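Local coordinates for protein galactitol 1-phosphate 5-dehydrogenase (Escherichia coli, PDB 4A2C) that oxidises galactitol 1-phosphate to D-tagatose 6-phosphate with NAD(+) as electron acceptor, as a homodimeric member of the zinc-containing alcohol dehydrogenase family, at residues S35-S40 with N336-K341; K162-I167 with K186-I191; I177-A182 with R309-E314; A206-N211 with S222-L227; I233-G238 with L256-T261. All blocks are in the same frame, centred on the assembly; numbering follows the deposited sequence.

Interaction 1 (S35-S40 with N336-K341). With NI (nickel (II) ion), chain C.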
# COMPACT_ATOMS: atom_id res chain seq x y z
N SER A 35 6.21 6.98 -33.87
CA SER A 35 5.05 6.44 -33.20
C SER A 35 5.34 4.98 -32.87
O SER A 35 5.66 4.21 -33.78
CB SER A 35 3.84 6.50 -34.12
OG SER A 35 2.64 6.59 -33.39
N GLY A 36 5.23 4.61 -31.60
CA GLY A 36 5.56 3.24 -31.20
C GLY A 36 4.40 2.37 -30.76
O GLY A 36 3.34 2.87 -30.37
N LEU A 37 4.60 1.05 -30.80
CA LEU A 37 3.58 0.07 -30.40
C LEU A 37 3.68 -0.33 -28.92
O LEU A 37 4.76 -0.63 -28.41
CB LEU A 37 3.68 -1.19 -31.26
CG LEU A 37 2.61 -2.25 -31.07
CD1 LEU A 37 1.25 -1.75 -31.59
CD2 LEU A 37 3.00 -3.54 -31.77
N CYS A 38 2.54 -0.37 -28.23
CA CYS A 38 2.52 -0.64 -26.79
C CYS A 38 2.05 -2.07 -26.46
O CYS A 38 1.29 -2.67 -27.23
CB CYS A 38 1.60 0.38 -26.11
SG CYS A 38 1.38 0.18 -24.33
N GLY A 39 2.51 -2.62 -25.34
CA GLY A 39 2.02 -3.92 -24.89
C GLY A 39 0.50 -3.97 -24.88
O GLY A 39 -0.10 -5.00 -25.21
N SER A 40 -0.13 -2.86 -24.51
CA SER A 40 -1.58 -2.82 -24.35
C SER A 40 -2.32 -2.85 -25.69
O SER A 40 -3.53 -3.09 -25.73
CB SER A 40 -2.02 -1.60 -23.52
OG SER A 40 -1.75 -0.37 -24.20
N ASN A 336 1.67 -13.68 -29.80
CA ASN A 336 2.90 -14.01 -29.09
C ASN A 336 3.46 -12.81 -28.33
O ASN A 336 2.81 -11.77 -28.24
CB ASN A 336 3.95 -14.56 -30.06
CG ASN A 336 3.86 -16.07 -30.21
OD1 ASN A 336 4.68 -16.81 -29.68
ND2 ASN A 336 2.84 -16.53 -30.94
N ALA A 337 4.66 -12.96 -27.79
CA ALA A 337 5.28 -11.91 -26.99
C ALA A 337 5.93 -10.85 -27.87
O ALA A 337 6.38 -11.14 -28.98
CB ALA A 337 6.29 -12.51 -26.02
N MET A 338 5.97 -9.63 -27.36
CA MET A 338 6.57 -8.52 -28.09
C MET A 338 8.09 -8.60 -28.01
O MET A 338 8.65 -8.72 -26.93
CB MET A 338 6.08 -7.18 -27.52
CG MET A 338 5.51 -6.22 -28.57
SD MET A 338 4.63 -4.83 -27.83
CE MET A 338 5.07 -5.03 -26.10
N PRO A 339 8.76 -8.56 -29.17
CA PRO A 339 10.23 -8.61 -29.13
C PRO A 339 10.77 -7.43 -28.33
O PRO A 339 11.33 -7.61 -27.24
CB PRO A 339 10.63 -8.50 -30.61
CG PRO A 339 9.45 -7.86 -31.28
CD PRO A 339 8.25 -8.37 -30.54
N GLY A 340 10.58 -6.23 -28.87
CA GLY A 340 10.95 -4.99 -28.21
C GLY A 340 10.02 -3.90 -28.71
O GLY A 340 8.86 -4.18 -29.02
N LYS A 341 10.51 -2.67 -28.80
CA LYS A 341 9.65 -1.57 -29.24
C LYS A 341 9.53 -1.51 -30.76
O LYS A 341 10.54 -1.47 -31.47
CB LYS A 341 10.14 -0.23 -28.67
CG LYS A 341 9.32 1.01 -29.08
CD LYS A 341 7.88 0.96 -28.59
CE LYS A 341 7.80 0.86 -27.06
NZ LYS A 341 6.36 0.80 -26.65
NI NI C . 1.21 2.60 -23.52
O HOH W 1 6.31 -2.69 -29.24
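Lys341 reaches over the backbone of Gly36 and Leu37, and its course can be traced carbon by carbon. CG lies anti to the backbone N (chi1 179°), and neither it nor CB touches segment 35-40. Bends at chi2 and chi3 then turn the chain, bringing CD to 3.5 Å from Leu37 O and near Gly36 CA. CE stays alongside the same oxygen. At the tip, NZ donates to Leu37 O over 2.8 Å from a position 47° above the carbonyl plane, and it also forms a salt bridge with Glu60. Leu37 O takes a second proton from a water 2.7 Å away, which also donates to Gly340 O. Met338 supplies the apolar half: its CE lies 3.5 Å from Gly39 CA, with SD beside the peptide link between Cys38 and Gly39. Beyond this bend Cys38 SG binds nickel at 2.6 Å together with His59, in what is by similarity the catalytic zinc site, while the same sulfur accepts from Ser40 N over 3.4 Å, a capping bond ahead of the turn into helix 41-46. The end of strand 27-36 thus lies between strands 60-68 and 341-344, with Leu37 and Met338 both packed on helices 41-46 and 323-333.

Interaction 2 (K162-I167 with K186-I191)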
# COMPACT_ATOMS: atom_id res chain seq x y z
N LYS A 162 17.49 5.49 -2.91
CA LYS A 162 16.77 4.30 -2.52
C LYS A 162 17.31 3.05 -3.20
O LYS A 162 17.95 3.13 -4.26
CB LYS A 162 15.27 4.45 -2.80
CG LYS A 162 14.64 5.61 -2.03
CD LYS A 162 13.15 5.72 -2.27
CE LYS A 162 12.56 6.91 -1.52
NZ LYS A 162 11.09 7.01 -1.71
N ASN A 163 17.09 1.89 -2.58
CA ASN A 163 17.46 0.65 -3.24
C ASN A 163 16.30 0.17 -4.09
O ASN A 163 15.37 -0.47 -3.59
CB ASN A 163 17.86 -0.42 -2.21
CG ASN A 163 19.19 -0.12 -1.57
OD1 ASN A 163 20.19 0.14 -2.25
ND2 ASN A 163 19.22 -0.11 -0.23
N VAL A 164 16.33 0.52 -5.37
CA VAL A 164 15.20 0.20 -6.22
C VAL A 164 15.35 -1.17 -6.85
O VAL A 164 16.44 -1.58 -7.27
CB VAL A 164 14.82 1.32 -7.24
CG1 VAL A 164 15.71 2.52 -7.11
CG2 VAL A 164 14.76 0.78 -8.65
N ILE A 165 14.23 -1.88 -6.89
CA ILE A 165 14.17 -3.22 -7.43
C ILE A 165 13.07 -3.18 -8.50
O ILE A 165 11.94 -2.79 -8.21
CB ILE A 165 13.77 -4.21 -6.33
CG1 ILE A 165 14.84 -4.22 -5.23
CG2 ILE A 165 13.60 -5.62 -6.90
CD1 ILE A 165 14.48 -5.06 -4.00
N ILE A 166 13.42 -3.52 -9.74
CA ILE A 166 12.42 -3.54 -10.82
C ILE A 166 12.09 -4.98 -11.17
O ILE A 166 12.97 -5.78 -11.47
CB ILE A 166 12.92 -2.81 -12.09
CG1 ILE A 166 13.49 -1.43 -11.75
CG2 ILE A 166 11.78 -2.69 -13.13
CD1 ILE A 166 12.51 -0.51 -11.00
N ILE A 167 10.81 -5.31 -11.14
CA ILE A 167 10.36 -6.68 -11.40
C ILE A 167 9.63 -6.67 -12.73
O ILE A 167 8.63 -5.99 -12.89
CB ILE A 167 9.45 -7.17 -10.26
CG1 ILE A 167 10.23 -7.24 -8.94
CG2 ILE A 167 8.85 -8.54 -10.59
CD1 ILE A 167 9.41 -7.74 -7.76
N LYS A 186 20.25 4.65 -5.06
CA LYS A 186 21.43 4.11 -4.41
C LYS A 186 21.89 2.81 -5.08
O LYS A 186 23.07 2.57 -5.20
CB LYS A 186 21.20 3.86 -2.92
CG LYS A 186 22.47 3.34 -2.22
CD LYS A 186 22.15 2.65 -0.91
CE LYS A 186 23.40 2.04 -0.27
NZ LYS A 186 24.28 3.07 0.34
N SER A 187 20.94 1.96 -5.45
CA SER A 187 21.27 0.75 -6.19
C SER A 187 20.09 0.41 -7.06
O SER A 187 18.96 0.83 -6.79
CB SER A 187 21.56 -0.41 -5.24
OG SER A 187 20.42 -0.70 -4.45
N VAL A 188 20.34 -0.35 -8.12
CA VAL A 188 19.26 -0.84 -8.97
C VAL A 188 19.42 -2.34 -9.21
O VAL A 188 20.48 -2.82 -9.66
CB VAL A 188 19.16 -0.09 -10.31
CG1 VAL A 188 17.97 -0.59 -11.11
CG2 VAL A 188 19.00 1.40 -10.06
N THR A 189 18.36 -3.06 -8.90
CA THR A 189 18.32 -4.50 -9.05
C THR A 189 17.16 -4.83 -9.98
O THR A 189 16.10 -4.23 -9.89
CB THR A 189 18.05 -5.18 -7.72
OG1 THR A 189 19.22 -5.07 -6.90
CG2 THR A 189 17.72 -6.65 -7.92
N ALA A 190 17.38 -5.79 -10.86
CA ALA A 190 16.35 -6.18 -11.81
C ALA A 190 16.03 -7.65 -11.61
O ALA A 190 16.92 -8.47 -11.34
CB ALA A 190 16.82 -5.93 -13.23
N ILE A 191 14.76 -8.00 -11.76
CA ILE A 191 14.32 -9.36 -11.55
C ILE A 191 13.44 -9.76 -12.72
O ILE A 191 12.52 -9.02 -13.08
CB ILE A 191 13.50 -9.49 -10.24
CG1 ILE A 191 14.24 -8.84 -9.06
CG2 ILE A 191 13.24 -10.93 -9.93
CD1 ILE A 191 13.59 -9.12 -7.72
O HOH W 2 18.52 -2.36 -5.46
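Ile191 fills the tight end of this parallel strand pair: its CD1 comes to 3.6 Å from Ile165 CG2 and 4.0 Å from Ile167 CG1. The torsions explain the reach, since CG1 sits beside the backbone N (chi1 -50°) and the extended chain carries CD1 across toward strand 163-167. Cutting Ile191 back to an alanine is likely to open a gap beside Ile165 and Ile167 and leave Leu245 and Ile249 of helix 240-249 with less to pack against. Backbone bonds are regular here, the amide of Ile166 giving a 2.8 Å, nearly straight bond to Thr189 O. Toward Lys162 and Lys186 the fit loosens. Ser187 N reaches Lys162 O only weakly, over 3.4 Å, and Lys186 extends its aliphatic chain past Asn163 OD1 toward solvent. Ser187 OG donates to that same oxygen, though the modelled separation is too short to be taken literally. A water links Ser187 OG with Val164 O, 2.9 Å from the latter. An interstrand angle of 19° and a helix, 171-182, connecting the two strands define a beta-alpha-beta unit, the first of the Rossmann fold that serves NAD binding in this family.

Interaction 3 (I177-A182 with R309-E314)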
# COMPACT_ATOMS: atom_id res chain seq x y z
N ILE A 177 14.45 1.07 -15.10
CA ILE A 177 15.82 0.82 -14.66
C ILE A 177 16.76 1.97 -15.05
O ILE A 177 17.56 2.43 -14.22
CB ILE A 177 16.39 -0.49 -15.22
CG1 ILE A 177 15.65 -1.67 -14.61
CG2 ILE A 177 17.89 -0.58 -14.95
CD1 ILE A 177 15.84 -2.96 -15.38
N GLN A 178 16.68 2.41 -16.30
CA GLN A 178 17.53 3.50 -16.75
C GLN A 178 17.21 4.80 -15.99
O GLN A 178 18.12 5.57 -15.67
CB GLN A 178 17.40 3.73 -18.25
CG GLN A 178 17.72 2.51 -19.11
CD GLN A 178 17.70 2.86 -20.60
OE1 GLN A 178 18.04 3.97 -21.00
NE2 GLN A 178 17.28 1.91 -21.43
N CYS A 179 15.94 5.04 -15.71
CA CYS A 179 15.57 6.27 -15.02
C CYS A 179 16.09 6.27 -13.58
O CYS A 179 16.61 7.28 -13.10
CB CYS A 179 14.06 6.53 -15.09
SG CYS A 179 13.48 7.00 -16.76
N ALA A 180 15.98 5.13 -12.91
CA ALA A 180 16.46 5.01 -11.54
C ALA A 180 17.96 5.28 -11.45
O ALA A 180 18.42 6.00 -10.57
CB ALA A 180 16.11 3.63 -10.97
N VAL A 181 18.72 4.75 -12.40
CA VAL A 181 20.15 5.03 -12.47
C VAL A 181 20.41 6.53 -12.69
O VAL A 181 21.26 7.13 -12.04
CB VAL A 181 20.80 4.26 -13.62
CG1 VAL A 181 22.23 4.73 -13.82
CG2 VAL A 181 20.74 2.76 -13.34
N ALA A 182 19.69 7.12 -13.64
CA ALA A 182 19.92 8.51 -14.02
C ALA A 182 19.54 9.45 -12.88
O ALA A 182 20.14 10.51 -12.73
CB ALA A 182 19.13 8.85 -15.29
N ARG A 309 20.49 13.08 -22.85
CA ARG A 309 21.02 11.80 -23.34
C ARG A 309 21.43 10.83 -22.23
O ARG A 309 22.45 10.15 -22.36
CB ARG A 309 22.21 12.05 -24.29
CG ARG A 309 22.11 13.30 -25.18
CD ARG A 309 20.91 13.23 -26.14
NE ARG A 309 20.82 14.39 -27.03
CZ ARG A 309 21.19 14.39 -28.31
NH1 ARG A 309 21.68 13.28 -28.86
NH2 ARG A 309 21.07 15.48 -29.05
N LYS A 310 20.66 10.75 -21.16
CA LYS A 310 20.99 9.87 -20.04
C LYS A 310 20.40 8.48 -20.25
O LYS A 310 20.69 7.55 -19.48
CB LYS A 310 20.49 10.44 -18.70
CG LYS A 310 20.93 11.88 -18.39
CD LYS A 310 22.22 11.95 -17.59
CE LYS A 310 22.36 13.29 -16.86
NZ LYS A 310 21.32 13.47 -15.80
N LEU A 311 19.58 8.34 -21.28
CA LEU A 311 18.85 7.11 -21.56
C LEU A 311 19.43 6.42 -22.79
O LEU A 311 20.06 7.07 -23.63
CB LEU A 311 17.36 7.40 -21.76
CG LEU A 311 16.42 7.35 -20.56
CD1 LEU A 311 17.15 7.43 -19.22
CD2 LEU A 311 15.31 8.41 -20.68
N SER A 312 19.23 5.11 -22.89
CA SER A 312 19.77 4.34 -24.01
C SER A 312 18.64 3.60 -24.69
O SER A 312 18.22 2.54 -24.24
CB SER A 312 20.83 3.34 -23.53
OG SER A 312 21.27 2.53 -24.61
N LEU A 313 18.17 4.16 -25.80
CA LEU A 313 16.95 3.69 -26.45
C LEU A 313 17.15 2.58 -27.49
O LEU A 313 16.24 1.80 -27.73
CB LEU A 313 16.20 4.86 -27.09
CG LEU A 313 15.89 6.03 -26.13
CD1 LEU A 313 15.17 7.18 -26.84
CD2 LEU A 313 15.07 5.55 -24.95
N GLU A 314 18.32 2.54 -28.13
CA GLU A 314 18.51 1.62 -29.26
C GLU A 314 18.28 0.14 -28.93
O GLU A 314 17.65 -0.58 -29.70
CB GLU A 314 19.91 1.79 -29.90
CG GLU A 314 19.93 2.59 -31.17
CD GLU A 314 18.73 2.33 -32.05
OE1 GLU A 314 18.72 1.32 -32.79
OE2 GLU A 314 17.79 3.15 -32.00
O HOH W 3 20.54 5.99 -16.89
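The flat amide of Gln178 faces the backbone of Ser312 and engages both its N and its O, much as a residue of a hydrogen-bonded antiparallel pair would. Neither partner sits over an amide face: Ser312 N is 22° from the plane and Ser312 O 18°. The bond from Ser312 N to Gln178 OE1 is short as modelled, 2.5 Å, and almost straight; the return bond from Gln178 NE2 to Ser312 O measures 3.0 Å and arrives 38° above the peptide carbonyl plane. Two bonds of opposite sense fix the rotation of the amide and tie down this loop residue. Next to these bonds the packing is apolar. Leu311 CD1 lies 3.8 Å from Gln178 CB and, more loosely, 4.4 Å from Cys179 SG, while one turn on, Ala182 CB meets Lys310 CB at 4.0 Å. A water joins the two backbones, donating to Gln178 O and to Lys310 O. The loop follows a Schellman motif in which Arg309, with positive phi, ends helix 297-307. Helix 171-182 is thus joined to that helix's exit, with Ile146 of helix 143-155 touching both Cys179 and Leu311, and strand 187-192 packing against Ile177 and Ala180.

Interaction 4 (A206-N211 with S222-L227)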
# COMPACT_ATOMS: atom_id res chain seq x y z
N ALA A 206 21.72 -1.83 -13.90
CA ALA A 206 21.29 -2.61 -12.75
C ALA A 206 22.53 -3.34 -12.20
O ALA A 206 23.10 -4.19 -12.89
CB ALA A 206 20.23 -3.60 -13.15
N MET A 207 22.95 -3.00 -10.99
CA MET A 207 24.20 -3.56 -10.46
C MET A 207 24.11 -5.06 -10.20
O MET A 207 25.14 -5.74 -10.09
CB MET A 207 24.66 -2.81 -9.21
CG MET A 207 23.54 -2.53 -8.20
SD MET A 207 24.12 -2.67 -6.50
CE MET A 207 23.90 -4.43 -6.22
N GLN A 208 22.89 -5.58 -10.10
CA GLN A 208 22.70 -7.03 -9.97
C GLN A 208 21.32 -7.45 -10.51
O GLN A 208 20.42 -6.62 -10.64
CB GLN A 208 22.92 -7.52 -8.53
CG GLN A 208 21.88 -7.07 -7.52
CD GLN A 208 22.19 -7.55 -6.09
OE1 GLN A 208 23.02 -8.43 -5.87
NE2 GLN A 208 21.51 -6.96 -5.12
N THR A 209 21.19 -8.73 -10.83
CA THR A 209 19.97 -9.27 -11.43
C THR A 209 19.67 -10.60 -10.79
O THR A 209 20.57 -11.36 -10.46
CB THR A 209 20.11 -9.46 -12.98
OG1 THR A 209 21.21 -10.33 -13.28
CG2 THR A 209 20.34 -8.13 -13.67
N PHE A 210 18.39 -10.88 -10.63
CA PHE A 210 17.94 -12.14 -10.07
C PHE A 210 17.08 -12.83 -11.13
O PHE A 210 16.11 -12.24 -11.60
CB PHE A 210 17.07 -11.90 -8.83
CG PHE A 210 17.79 -11.26 -7.66
CD1 PHE A 210 19.15 -11.46 -7.46
CD2 PHE A 210 17.08 -10.49 -6.74
CE1 PHE A 210 19.81 -10.89 -6.36
CE2 PHE A 210 17.73 -9.91 -5.64
CZ PHE A 210 19.10 -10.11 -5.45
N ASN A 211 17.44 -14.05 -11.50
CA ASN A 211 16.63 -14.82 -12.44
C ASN A 211 15.58 -15.63 -11.68
O ASN A 211 15.89 -16.64 -11.04
CB ASN A 211 17.53 -15.74 -13.29
CG ASN A 211 16.77 -16.49 -14.37
OD1 ASN A 211 15.66 -16.94 -14.14
ND2 ASN A 211 17.38 -16.63 -15.54
N SER A 222 17.94 -13.19 0.75
CA SER A 222 19.27 -13.41 1.30
C SER A 222 20.30 -12.49 0.62
O SER A 222 21.03 -11.74 1.29
CB SER A 222 19.68 -14.87 1.17
OG SER A 222 20.91 -15.10 1.82
N VAL A 223 20.33 -12.51 -0.71
CA VAL A 223 21.24 -11.65 -1.44
C VAL A 223 20.96 -10.18 -1.15
O VAL A 223 21.85 -9.34 -1.19
CB VAL A 223 21.18 -11.91 -2.95
CG1 VAL A 223 22.09 -10.95 -3.69
CG2 VAL A 223 21.59 -13.36 -3.24
N LEU A 224 19.70 -9.86 -0.84
CA LEU A 224 19.28 -8.47 -0.70
C LEU A 224 19.59 -7.93 0.70
O LEU A 224 19.39 -6.75 0.97
CB LEU A 224 17.79 -8.35 -0.94
CG LEU A 224 17.33 -8.27 -2.40
CD1 LEU A 224 15.81 -8.32 -2.46
CD2 LEU A 224 17.87 -7.00 -3.05
N ARG A 225 20.06 -8.80 1.57
CA ARG A 225 20.25 -8.44 2.96
C ARG A 225 20.96 -7.10 3.15
O ARG A 225 20.53 -6.28 3.96
CB ARG A 225 21.00 -9.54 3.71
CG ARG A 225 20.10 -10.42 4.55
CD ARG A 225 19.44 -9.60 5.65
NE ARG A 225 18.65 -10.43 6.56
CZ ARG A 225 18.47 -10.17 7.85
NH1 ARG A 225 19.03 -9.10 8.39
NH2 ARG A 225 17.73 -10.98 8.60
N GLU A 226 22.01 -6.86 2.39
CA GLU A 226 22.82 -5.67 2.61
C GLU A 226 22.09 -4.44 2.09
O GLU A 226 22.40 -3.31 2.46
CB GLU A 226 24.18 -5.81 1.93
CG GLU A 226 24.46 -7.21 1.41
CD GLU A 226 25.74 -7.27 0.59
OE1 GLU A 226 26.45 -6.25 0.51
OE2 GLU A 226 26.02 -8.35 0.03
N LEU A 227 21.11 -4.67 1.23
CA LEU A 227 20.33 -3.58 0.68
C LEU A 227 18.85 -3.71 1.03
O LEU A 227 17.99 -3.38 0.22
CB LEU A 227 20.52 -3.50 -0.84
CG LEU A 227 21.94 -3.78 -1.34
CD1 LEU A 227 22.14 -5.27 -1.61
CD2 LEU A 227 22.24 -2.97 -2.60
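Phe210 and Gln208 meet Val223, Leu224 and Leu227 in an apolar contact without a hydrogen bond across it, where the end of helix 217-224 packs on strand 208-211, the outermost strand at that side of the parallel sheet within the chain. The Phe210 ring presents its rim to the helix. Val223 CG1 lies near the ring plane, 3.5 Å from CE1, and Leu224 CG stands in the plane, 3.7 Å from CE2, so the far rim of the ring meets two consecutive side chains of segment 222-227. For Val223 this follows from its torsion: CG1 points anti to the backbone N (chi1 178°), toward the strand. Phe210 also rests on Thr189 and Ile191 of the adjoining strand, and Leu224 on Ile165 one strand further. The helix therefore lies over the sheet face that carries these residues, in the Rossmann fold, and leads on to strand 231-235. Gln208 adds a polar group with apolar neighbours: extended beyond CG, it runs past Val223 in the opposite direction, with OE1 3.5 Å from Val223 CG1 and NE2 3.9 Å from Leu227 CD1. Its NE2 has a weak hydrogen bond to Thr189 OG1. At the exposed margin Met207 CE approaches Leu227 CD2 at 4.2 Å, and Leu227 is held by its N bonding to Leu224 O over 2.7 Å, across the 3-10 segment 225-226.

Interaction 5 (I233-G238 with L256-T261)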
# COMPACT_ATOMS: atom_id res chain seq x y z
N ILE A 233 10.29 -0.98 -4.65
CA ILE A 233 10.11 -2.12 -5.54
C ILE A 233 9.04 -1.76 -6.56
O ILE A 233 7.94 -1.37 -6.19
CB ILE A 233 9.65 -3.36 -4.75
CG1 ILE A 233 10.66 -3.70 -3.65
CG2 ILE A 233 9.44 -4.53 -5.69
CD1 ILE A 233 10.11 -4.69 -2.57
N LEU A 234 9.36 -1.88 -7.85
CA LEU A 234 8.37 -1.64 -8.89
C LEU A 234 7.94 -2.94 -9.53
O LEU A 234 8.74 -3.61 -10.18
CB LEU A 234 8.93 -0.72 -9.97
CG LEU A 234 8.43 0.72 -9.97
CD1 LEU A 234 8.89 1.42 -8.69
CD2 LEU A 234 8.97 1.42 -11.22
N GLU A 235 6.67 -3.28 -9.36
CA GLU A 235 6.13 -4.49 -9.97
C GLU A 235 5.56 -4.13 -11.35
O GLU A 235 4.52 -3.48 -11.46
CB GLU A 235 5.04 -5.08 -9.06
CG GLU A 235 4.76 -6.56 -9.34
CD GLU A 235 4.51 -6.83 -10.82
OE1 GLU A 235 3.46 -6.37 -11.34
OE2 GLU A 235 5.36 -7.48 -11.48
N THR A 236 6.25 -4.55 -12.41
CA THR A 236 5.84 -4.14 -13.74
C THR A 236 5.35 -5.30 -14.59
O THR A 236 4.84 -5.10 -15.69
CB THR A 236 6.97 -3.40 -14.52
OG1 THR A 236 7.90 -4.35 -15.03
CG2 THR A 236 7.70 -2.41 -13.62
N ALA A 237 5.50 -6.53 -14.09
CA ALA A 237 5.15 -7.70 -14.87
C ALA A 237 3.66 -7.99 -14.88
O ALA A 237 3.16 -8.61 -15.81
CB ALA A 237 5.95 -8.94 -14.42
N GLY A 238 2.95 -7.56 -13.85
CA GLY A 238 1.51 -7.78 -13.81
C GLY A 238 1.09 -9.24 -13.86
O GLY A 238 0.23 -9.61 -14.67
N LEU A 256 6.28 -0.39 -2.22
CA LEU A 256 5.92 -1.34 -3.26
C LEU A 256 4.95 -0.70 -4.23
O LEU A 256 3.77 -0.51 -3.90
CB LEU A 256 5.28 -2.57 -2.63
CG LEU A 256 5.52 -3.92 -3.32
CD1 LEU A 256 5.81 -4.99 -2.28
CD2 LEU A 256 4.32 -4.30 -4.16
N ALA A 257 5.44 -0.35 -5.41
CA ALA A 257 4.58 0.32 -6.40
C ALA A 257 4.11 -0.71 -7.42
O ALA A 257 4.93 -1.40 -8.05
CB ALA A 257 5.34 1.44 -7.10
N LEU A 258 2.79 -0.83 -7.58
CA LEU A 258 2.22 -1.75 -8.54
C LEU A 258 1.87 -0.97 -9.81
O LEU A 258 0.97 -0.11 -9.80
CB LEU A 258 0.96 -2.39 -7.96
CG LEU A 258 1.13 -3.07 -6.60
CD1 LEU A 258 -0.22 -3.42 -5.98
CD2 LEU A 258 2.00 -4.31 -6.75
N VAL A 259 2.58 -1.24 -10.90
CA VAL A 259 2.22 -0.63 -12.17
C VAL A 259 1.65 -1.67 -13.12
O VAL A 259 1.08 -1.33 -14.15
CB VAL A 259 3.42 0.09 -12.82
CG1 VAL A 259 3.96 1.16 -11.88
CG2 VAL A 259 4.51 -0.90 -13.14
N GLY A 260 1.81 -2.94 -12.77
CA GLY A 260 1.34 -4.03 -13.60
C GLY A 260 -0.05 -4.53 -13.26
O GLY A 260 -0.32 -5.02 -12.17
N THR A 261 -0.95 -4.43 -14.24
CA THR A 261 -2.30 -4.94 -14.11
C THR A 261 -2.35 -6.46 -14.21
O THR A 261 -1.72 -7.05 -15.09
CB THR A 261 -3.20 -4.33 -15.20
OG1 THR A 261 -3.33 -2.92 -14.97
CG2 THR A 261 -4.57 -4.98 -15.17
O HOH W 4 1.73 -4.68 -10.54
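Ile233 O accepts from Ala257 N over 2.8 Å and Glu235 N donates to Ala257 O over 2.9 Å, pairing the two strands in parallel; Leu234 CD1 packs on Ala257 CB at 3.9 Å. Past Leu258 the pairing frays: Glu235 O still takes Val259 N, but its bond from Gly260 N is weak. Thr236 CG2 and Val259 CG2 lie side by side 3.6 Å apart. The strands and helix 240-249 make a beta-alpha-beta unit of the Rossmann fold, whose strand ends on this side face the nucleotide in relatives. Around this first shell Glu235 orders the turn. Its CG lies anti to the backbone N (chi1 -160°) and the chain bends at chi2 (-51°), so that OE1 accepts from Gly238 N at 2.8 Å on the syn lone pair and OE2 from Ala237 N at 2.8 Å, 31° out of the carboxylate plane. A leucine in place of Glu235 would probably leave both amides without their acceptor and free the turn to shift against Gly260. Thr242 OG1, near the N-terminal end of helix 240-249, hydrogen-bonds OE2 as well, and Thr236 OG1 reaches Ile167 O. Farther out, Leu258 and Thr261 pack on Leu277 of the second subunit.

Overall arrangement
Interactions 2, 4 and 5 share one parallel sheet. Strand 208-211 pairs with 187-192 through Phe210 N and Ala190 O, 2.9 Å apart, and strand 163-167 pairs with 231-235 through Leu234 N and Ile165 O, 2.8 Å apart. Interaction 3 rests on the opposite face from the helix of interaction 4: its Ile177 packs on Ile166, Val188 and Ala190 of interaction 2. Interaction 1 lies apart at the metal, its centre about 24 Å from that of interaction 2 and about 18 Å from that of interaction 5. The latter comes closer to the site, the side chain of Thr261 lying about 11 Å from the bound nickel.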